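Local coordinates for protein isomerase/lactonizing enzyme (Agrobacterium tumefaciens, PDB 1RVK) that probably acts on carboxylate substrates with the help of magnesium, as an isomerase or lactonising enzyme of the enolase superfamily whose exact reaction is unknown, at residues E63-K68 with A94-R99; V161-K166 with E338-H343. All blocks are in the same frame, centred on the assembly; numbering follows the deposited sequence.

Contact 1: residues E63-K68 with A94-R99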
loop_
_atom_site.group_PDB
_atom_site.type_symbol
_atom_site.label_atom_id
_atom_site.label_comp_id
_atom_site.label_asym_id
_atom_site.label_seq_id
_atom_site.Cartn_x
_atom_site.Cartn_y
_atom_site.Cartn_z
ATOM N N GLU A 63 -16.556 5.092 -18.921
ATOM C CA GLU A 63 -17.032 5.481 -20.241
ATOM C C GLU A 63 -16.218 6.578 -20.909
ATOM O O GLU A 63 -15.900 6.490 -22.097
ATOM C CB GLU A 63 -18.498 5.910 -20.152
ATOM C CG GLU A 63 -19.407 4.828 -19.588
ATOM C CD GLU A 63 -19.471 3.594 -20.473
ATOM O OE1 GLU A 63 -19.875 2.526 -19.972
ATOM O OE2 GLU A 63 -19.128 3.695 -21.670
ATOM N N LYS A 64 -15.867 7.603 -20.146
ATOM C CA LYS A 64 -15.124 8.725 -20.700
ATOM C C LYS A 64 -13.636 8.478 -20.927
ATOM O O LYS A 64 -13.050 9.050 -21.846
ATOM C CB LYS A 64 -15.309 9.958 -19.807
ATOM C CG LYS A 64 -14.729 11.237 -20.389
ATOM C CD LYS A 64 -15.013 12.434 -19.495
ATOM C CE LYS A 64 -14.484 13.721 -20.109
ATOM N NZ LYS A 64 -14.777 14.902 -19.250
ATOM N N PHE A 65 -13.025 7.615 -20.117
ATOM C CA PHE A 65 -11.593 7.369 -20.248
ATOM C C PHE A 65 -11.121 5.941 -20.509
ATOM O O PHE A 65 -10.490 5.671 -21.527
ATOM C CB PHE A 65 -10.870 7.878 -18.994
ATOM C CG PHE A 65 -11.207 9.296 -18.632
ATOM C CD1 PHE A 65 -10.728 10.357 -19.396
ATOM C CD2 PHE A 65 -12.019 9.570 -17.537
ATOM C CE1 PHE A 65 -11.056 11.676 -19.071
ATOM C CE2 PHE A 65 -12.353 10.886 -17.204
ATOM C CZ PHE A 65 -11.869 11.940 -17.975
ATOM N N VAL A 66 -11.417 5.030 -19.586
ATOM C CA VAL A 66 -10.937 3.656 -19.700
ATOM C C VAL A 66 -11.329 2.876 -20.951
ATOM O O VAL A 66 -10.464 2.301 -21.609
ATOM C CB VAL A 66 -11.315 2.839 -18.449
ATOM C CG1 VAL A 66 -10.693 1.447 -18.525
ATOM C CG2 VAL A 66 -10.822 3.562 -17.198
ATOM N N LYS A 67 -12.612 2.843 -21.291
ATOM C CA LYS A 67 -13.022 2.104 -22.481
ATOM C C LYS A 67 -12.417 2.672 -23.759
ATOM O O LYS A 67 -12.003 1.922 -24.638
ATOM C CB LYS A 67 -14.547 2.080 -22.601
ATOM C CG LYS A 67 -15.203 1.123 -21.627
ATOM C CD LYS A 67 -16.706 1.071 -21.823
ATOM C CE LYS A 67 -17.329 0.023 -20.918
ATOM N NZ LYS A 67 -18.814 -0.033 -21.059
ATOM N N LYS A 68 -12.358 3.997 -23.855
ATOM C CA LYS A 68 -11.805 4.647 -25.039
ATOM C C LYS A 68 -10.345 4.290 -25.295
ATOM O O LYS A 68 -9.889 4.301 -26.434
ATOM C CB LYS A 68 -11.939 6.164 -24.924
ATOM C CG LYS A 68 -13.367 6.669 -24.943
ATOM C CD LYS A 68 -13.378 8.187 -24.890
ATOM C CE LYS A 68 -14.786 8.743 -24.949
ATOM N NZ LYS A 68 -14.761 10.231 -24.878
ATOM N N ALA A 94 -9.723 16.655 -13.292
ATOM C CA ALA A 94 -9.335 15.985 -12.051
ATOM C C ALA A 94 -10.052 14.670 -11.753
ATOM O O ALA A 94 -9.982 14.169 -10.625
ATOM C CB ALA A 94 -9.503 16.942 -10.869
ATOM N N GLN A 95 -10.719 14.094 -12.751
ATOM C CA GLN A 95 -11.441 12.845 -12.531
ATOM C C GLN A 95 -10.688 11.561 -12.897
ATOM O O GLN A 95 -11.033 10.494 -12.405
ATOM C CB GLN A 95 -12.794 12.891 -13.250
ATOM C CG GLN A 95 -13.624 14.118 -12.888
ATOM C CD GLN A 95 -13.737 14.340 -11.385
ATOM O OE1 GLN A 95 -13.554 15.456 -10.895
ATOM N NE2 GLN A 95 -14.043 13.282 -10.650
ATOM N N LEU A 96 -9.678 11.647 -13.762
ATOM C CA LEU A 96 -8.906 10.450 -14.109
ATOM C C LEU A 96 -7.688 10.458 -13.189
ATOM O O LEU A 96 -6.660 11.057 -13.497
ATOM C CB LEU A 96 -8.469 10.473 -15.580
ATOM C CG LEU A 96 -7.708 9.224 -16.052
ATOM C CD1 LEU A 96 -8.582 7.985 -15.864
ATOM C CD2 LEU A 96 -7.300 9.380 -17.507
ATOM N N THR A 97 -7.827 9.781 -12.055
ATOM C CA THR A 97 -6.794 9.736 -11.024
ATOM C C THR A 97 -5.770 8.616 -11.131
ATOM O O THR A 97 -5.949 7.662 -11.893
ATOM C CB THR A 97 -7.450 9.621 -9.653
ATOM O OG1 THR A 97 -8.080 8.336 -9.543
ATOM C CG2 THR A 97 -8.507 10.710 -9.485
ATOM N N ASP A 98 -4.690 8.739 -10.359
ATOM C CA ASP A 98 -3.658 7.705 -10.354
ATOM C C ASP A 98 -4.290 6.409 -9.862
ATOM O O ASP A 98 -3.869 5.316 -10.248
ATOM C CB ASP A 98 -2.490 8.076 -9.427
ATOM C CG ASP A 98 -1.699 9.273 -9.921
ATOM O OD1 ASP A 98 -1.774 9.589 -11.129
ATOM O OD2 ASP A 98 -0.985 9.889 -9.098
ATOM N N ARG A 99 -5.299 6.532 -9.004
ATOM C CA ARG A 99 -5.992 5.359 -8.487
ATOM C C ARG A 99 -6.682 4.605 -9.621
ATOM O O ARG A 99 -6.685 3.376 -9.640
ATOM C CB ARG A 99 -7.021 5.756 -7.420
ATOM C CG ARG A 99 -6.415 6.099 -6.061
ATOM C CD ARG A 99 -5.630 4.923 -5.488
ATOM N NE ARG A 99 -6.485 3.813 -5.070
ATOM C CZ ARG A 99 -7.206 3.797 -3.952
ATOM N NH1 ARG A 99 -7.955 2.742 -3.657
ATOM N NH2 ARG A 99 -7.174 4.830 -3.122
#

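Contact 2: residues V161-K166 with E338-H343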
loop_
_atom_site.group_PDB
_atom_site.type_symbol
_atom_site.label_atom_id
_atom_site.label_comp_id
_atom_site.label_asym_id
_atom_site.label_seq_id
_atom_site.Cartn_x
_atom_site.Cartn_y
_atom_site.Cartn_z
ATOM N N VAL A 161 5.210 -9.998 17.618
ATOM C CA VAL A 161 6.505 -10.669 17.635
ATOM C C VAL A 161 6.256 -12.167 17.790
ATOM O O VAL A 161 6.908 -12.986 17.145
ATOM C CB VAL A 161 7.392 -10.156 18.796
ATOM C CG1 VAL A 161 8.626 -11.032 18.947
ATOM C CG2 VAL A 161 7.815 -8.715 18.518
ATOM N N LYS A 162 5.297 -12.516 18.640
ATOM C CA LYS A 162 4.953 -13.916 18.857
ATOM C C LYS A 162 4.479 -14.545 17.543
ATOM O O LYS A 162 4.785 -15.705 17.254
ATOM C CB LYS A 162 3.853 -14.026 19.918
ATOM C CG LYS A 162 3.454 -15.453 20.268
ATOM C CD LYS A 162 2.377 -15.469 21.348
ATOM C CE LYS A 162 1.972 -16.889 21.716
ATOM N NZ LYS A 162 1.422 -17.635 20.548
ATOM N N ARG A 163 3.737 -13.773 16.751
ATOM C CA ARG A 163 3.223 -14.240 15.462
ATOM C C ARG A 163 4.348 -14.528 14.471
ATOM O O ARG A 163 4.188 -15.341 13.561
ATOM C CB ARG A 163 2.271 -13.199 14.861
ATOM C CG ARG A 163 1.782 -13.523 13.454
ATOM C CD ARG A 163 0.924 -14.780 13.408
ATOM N NE ARG A 163 0.460 -15.068 12.050
ATOM C CZ ARG A 163 1.201 -15.643 11.104
ATOM N NH1 ARG A 163 2.450 -16.007 11.356
ATOM N NH2 ARG A 163 0.690 -15.847 9.897
ATOM N N GLY A 164 5.479 -13.850 14.638
ATOM C CA GLY A 164 6.600 -14.087 13.747
ATOM C C GLY A 164 7.158 -12.869 13.038
ATOM O O GLY A 164 8.200 -12.958 12.397
ATOM N N TYR A 165 6.472 -11.735 13.143
ATOM C CA TYR A 165 6.938 -10.510 12.495
ATOM C C TYR A 165 8.319 -10.116 13.011
ATOM O O TYR A 165 8.540 -10.068 14.219
ATOM C CB TYR A 165 5.954 -9.365 12.763
ATOM C CG TYR A 165 4.643 -9.484 12.018
ATOM C CD1 TYR A 165 4.567 -9.195 10.656
ATOM C CD2 TYR A 165 3.474 -9.876 12.674
ATOM C CE1 TYR A 165 3.360 -9.286 9.964
ATOM C CE2 TYR A 165 2.256 -9.974 11.986
ATOM C CZ TYR A 165 2.212 -9.675 10.633
ATOM O OH TYR A 165 1.024 -9.761 9.943
ATOM N N LYS A 166 9.242 -9.836 12.091
ATOM C CA LYS A 166 10.597 -9.429 12.458
ATOM C C LYS A 166 10.719 -7.905 12.467
ATOM O O LYS A 166 11.733 -7.348 12.893
ATOM C CB LYS A 166 11.614 -10.024 11.482
ATOM C CG LYS A 166 11.854 -11.524 11.656
ATOM C CD LYS A 166 12.878 -12.023 10.642
ATOM C CE LYS A 166 13.463 -13.376 11.028
ATOM N NZ LYS A 166 12.447 -14.448 11.168
ATOM N N GLU A 338 -8.577 -9.903 13.117
ATOM C CA GLU A 338 -7.766 -11.057 12.749
ATOM C C GLU A 338 -7.431 -10.968 11.264
ATOM O O GLU A 338 -8.193 -11.428 10.416
ATOM C CB GLU A 338 -8.526 -12.357 13.026
ATOM C CG GLU A 338 -7.697 -13.602 12.773
ATOM C CD GLU A 338 -6.545 -13.739 13.751
ATOM O OE1 GLU A 338 -5.633 -14.552 13.486
ATOM O OE2 GLU A 338 -6.555 -13.045 14.789
ATOM N N TYR A 339 -6.283 -10.375 10.960
ATOM C CA TYR A 339 -5.843 -10.203 9.582
ATOM C C TYR A 339 -5.736 -11.515 8.809
ATOM O O TYR A 339 -6.103 -11.582 7.636
ATOM C CB TYR A 339 -4.493 -9.472 9.566
ATOM C CG TYR A 339 -3.955 -9.160 8.185
ATOM C CD1 TYR A 339 -3.301 -10.131 7.427
ATOM C CD2 TYR A 339 -4.100 -7.886 7.636
ATOM C CE1 TYR A 339 -2.805 -9.841 6.158
ATOM C CE2 TYR A 339 -3.609 -7.587 6.370
ATOM C CZ TYR A 339 -2.963 -8.567 5.637
ATOM O OH TYR A 339 -2.477 -8.266 4.387
ATOM N N ASP A 340 -5.242 -12.557 9.467
ATOM C CA ASP A 340 -5.064 -13.850 8.816
ATOM C C ASP A 340 -6.359 -14.514 8.342
ATOM O O ASP A 340 -6.320 -15.509 7.616
ATOM C CB ASP A 340 -4.281 -14.790 9.742
ATOM C CG ASP A 340 -2.855 -14.303 9.999
ATOM O OD1 ASP A 340 -2.145 -14.912 10.829
ATOM O OD2 ASP A 340 -2.440 -13.308 9.366
ATOM N N ASP A 341 -7.504 -13.961 8.735
ATOM C CA ASP A 341 -8.792 -14.510 8.322
ATOM C C ASP A 341 -9.136 -14.168 6.871
ATOM O O ASP A 341 -9.968 -14.828 6.251
ATOM C CB ASP A 341 -9.907 -14.017 9.246
ATOM C CG ASP A 341 -10.015 -14.838 10.520
ATOM O OD1 ASP A 341 -10.837 -14.480 11.387
ATOM O OD2 ASP A 341 -9.283 -15.846 10.649
ATOM N N GLY A 342 -8.504 -13.130 6.336
ATOM C CA GLY A 342 -8.751 -12.756 4.953
ATOM C C GLY A 342 -10.022 -11.977 4.669
ATOM O O GLY A 342 -10.612 -11.372 5.562
ATOM N N HIS A 343 -10.435 -12.000 3.405
ATOM C CA HIS A 343 -11.630 -11.293 2.944
ATOM C C HIS A 343 -12.680 -12.308 2.520
ATOM O O HIS A 343 -12.335 -13.378 2.027
ATOM C CB HIS A 343 -11.273 -10.412 1.749
ATOM C CG HIS A 343 -10.238 -9.374 2.053
ATOM N ND1 HIS A 343 -10.531 -8.201 2.712
ATOM C CD2 HIS A 343 -8.904 -9.350 1.815
ATOM C CE1 HIS A 343 -9.423 -7.497 2.867
ATOM N NE2 HIS A 343 -8.422 -8.172 2.332
HETATM O O HOH W 1 -1.119 -10.769 11.377
#

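Contact 1: residues E63-K68 with A94-R99
L96 lies over one face of the F65 ring, a CH-pi contact in the N-terminal α+β domain that members of the enolase superfamily carry beside their barrel. The CB of L96 is 4.1 Å from the centroid of the F65 ring and only 8° off its normal, so the carbon sits almost straight above the centre. The two methyls lie against the root of the ring: L96 CD1 is 3.9 Å from F65 CB, and L96 CD2 is 4.0 Å from F65 CD1. The two side chains run antiparallel, the methyls of L96 beside the CB end of F65. A chi1 of -177° sets CG of L96 opposite its own N and sends both methyl branches toward helix 59-70. Q95 adds a looser touch, its CB 4.5 Å from F65 CE2 and oblique to the ring.

The opposite face of the ring is covered by its own helix: K64 CG stands 3.8 Å above the ring plane, over the centre, so the phenyl is sandwiched between two aliphatic groups. W88 of helix 78-89 touches both F65 and L96 and helps to enclose the pair.

The loop bearing L96 is pinned at both polar backbone atoms, its N by S92 OG and its O by the Q89 side-chain amide, which also reaches D98 OD1. Just beyond, T97 is the N-cap of helix 98-116, its OG1 accepting from T100 N, while D98 forms a salt bridge with K263 of helix 263-272 in the barrel part of the chain. Helix 59-70 widens into a pi-type turn over 63-66, where F65 lies; along its exposed flank, K67 NZ reaches E63 OE1 at 3.0 Å, on the syn side of the carboxylate and 27° out of its plane.

Contact 2: residues V161-K166 with E338-H343
D340 OD1 is gripped by two nitrogens of R163, a side-on salt bridge in which NE and NH2 converge on one oxygen. R163 NE lies 2.9 Å from D340 OD1, with an N-H...O angle of 156°, and is received on the syn lone pair of that oxygen; R163 NH2, at 3.1 Å from the same D340 OD1, makes a more bent bond and comes from above the carboxylate plane. OD1 stays close to the guanidinium plane in both bonds, but the carboxylate is turned 77° against it, so the guanidinium offers its edge to a carboxylate turned well out of its plane. R163 gets there by holding CG anti to the backbone N and bending at chi2 (65°), which brings its NE side round to the aspartate.

The rest of the guanidinium is taken up by backbone carbonyls: NH2 also bonds M353 O, and NH1 bonds D354 O, which together should fix its rotation. D340 OD2 has its own cation in R330, whose NH1 also bonds Y165 OH. A water lies at the edge of the Y165 ring, 2.8 Å from Y165 OH, and donates a weak bond of 3.5 Å to D340 OD2. Two arginines beside one carboxylate would be expected to keep D340 ionised.

D340 rides on the short 3-10 segment 339-341. R163 is followed by G164, which with its positive phi and two bonds back into the last turn makes a Schellman motif. From there Y165 packs on L333 of strand 328-333 and the K166 backbone bonds R202 at the start of strand 202-206. The R163-D340 bridge joins the C-terminal region of helix 150-163 to the loop between strands 328-333 and 358-360.

Overall arrangement
The two contacts lie on opposite sides of the chain's centre, with their own centres about 36 Å apart and their nearest atoms about 12 Å apart; they do not touch. They also follow each other in sequence and belong to different domains, contact 1 to the N-terminal one and contact 2 to the barrel. Contact 1 is a buried apolar pairing, whereas contact 2 is a charged link at the surface. Neither contains a ligand of the magnesium ion, which is held by D206, E232 and E258. Contact 2 borders the start of strand 202-206, whose last residue is the metal ligand D206.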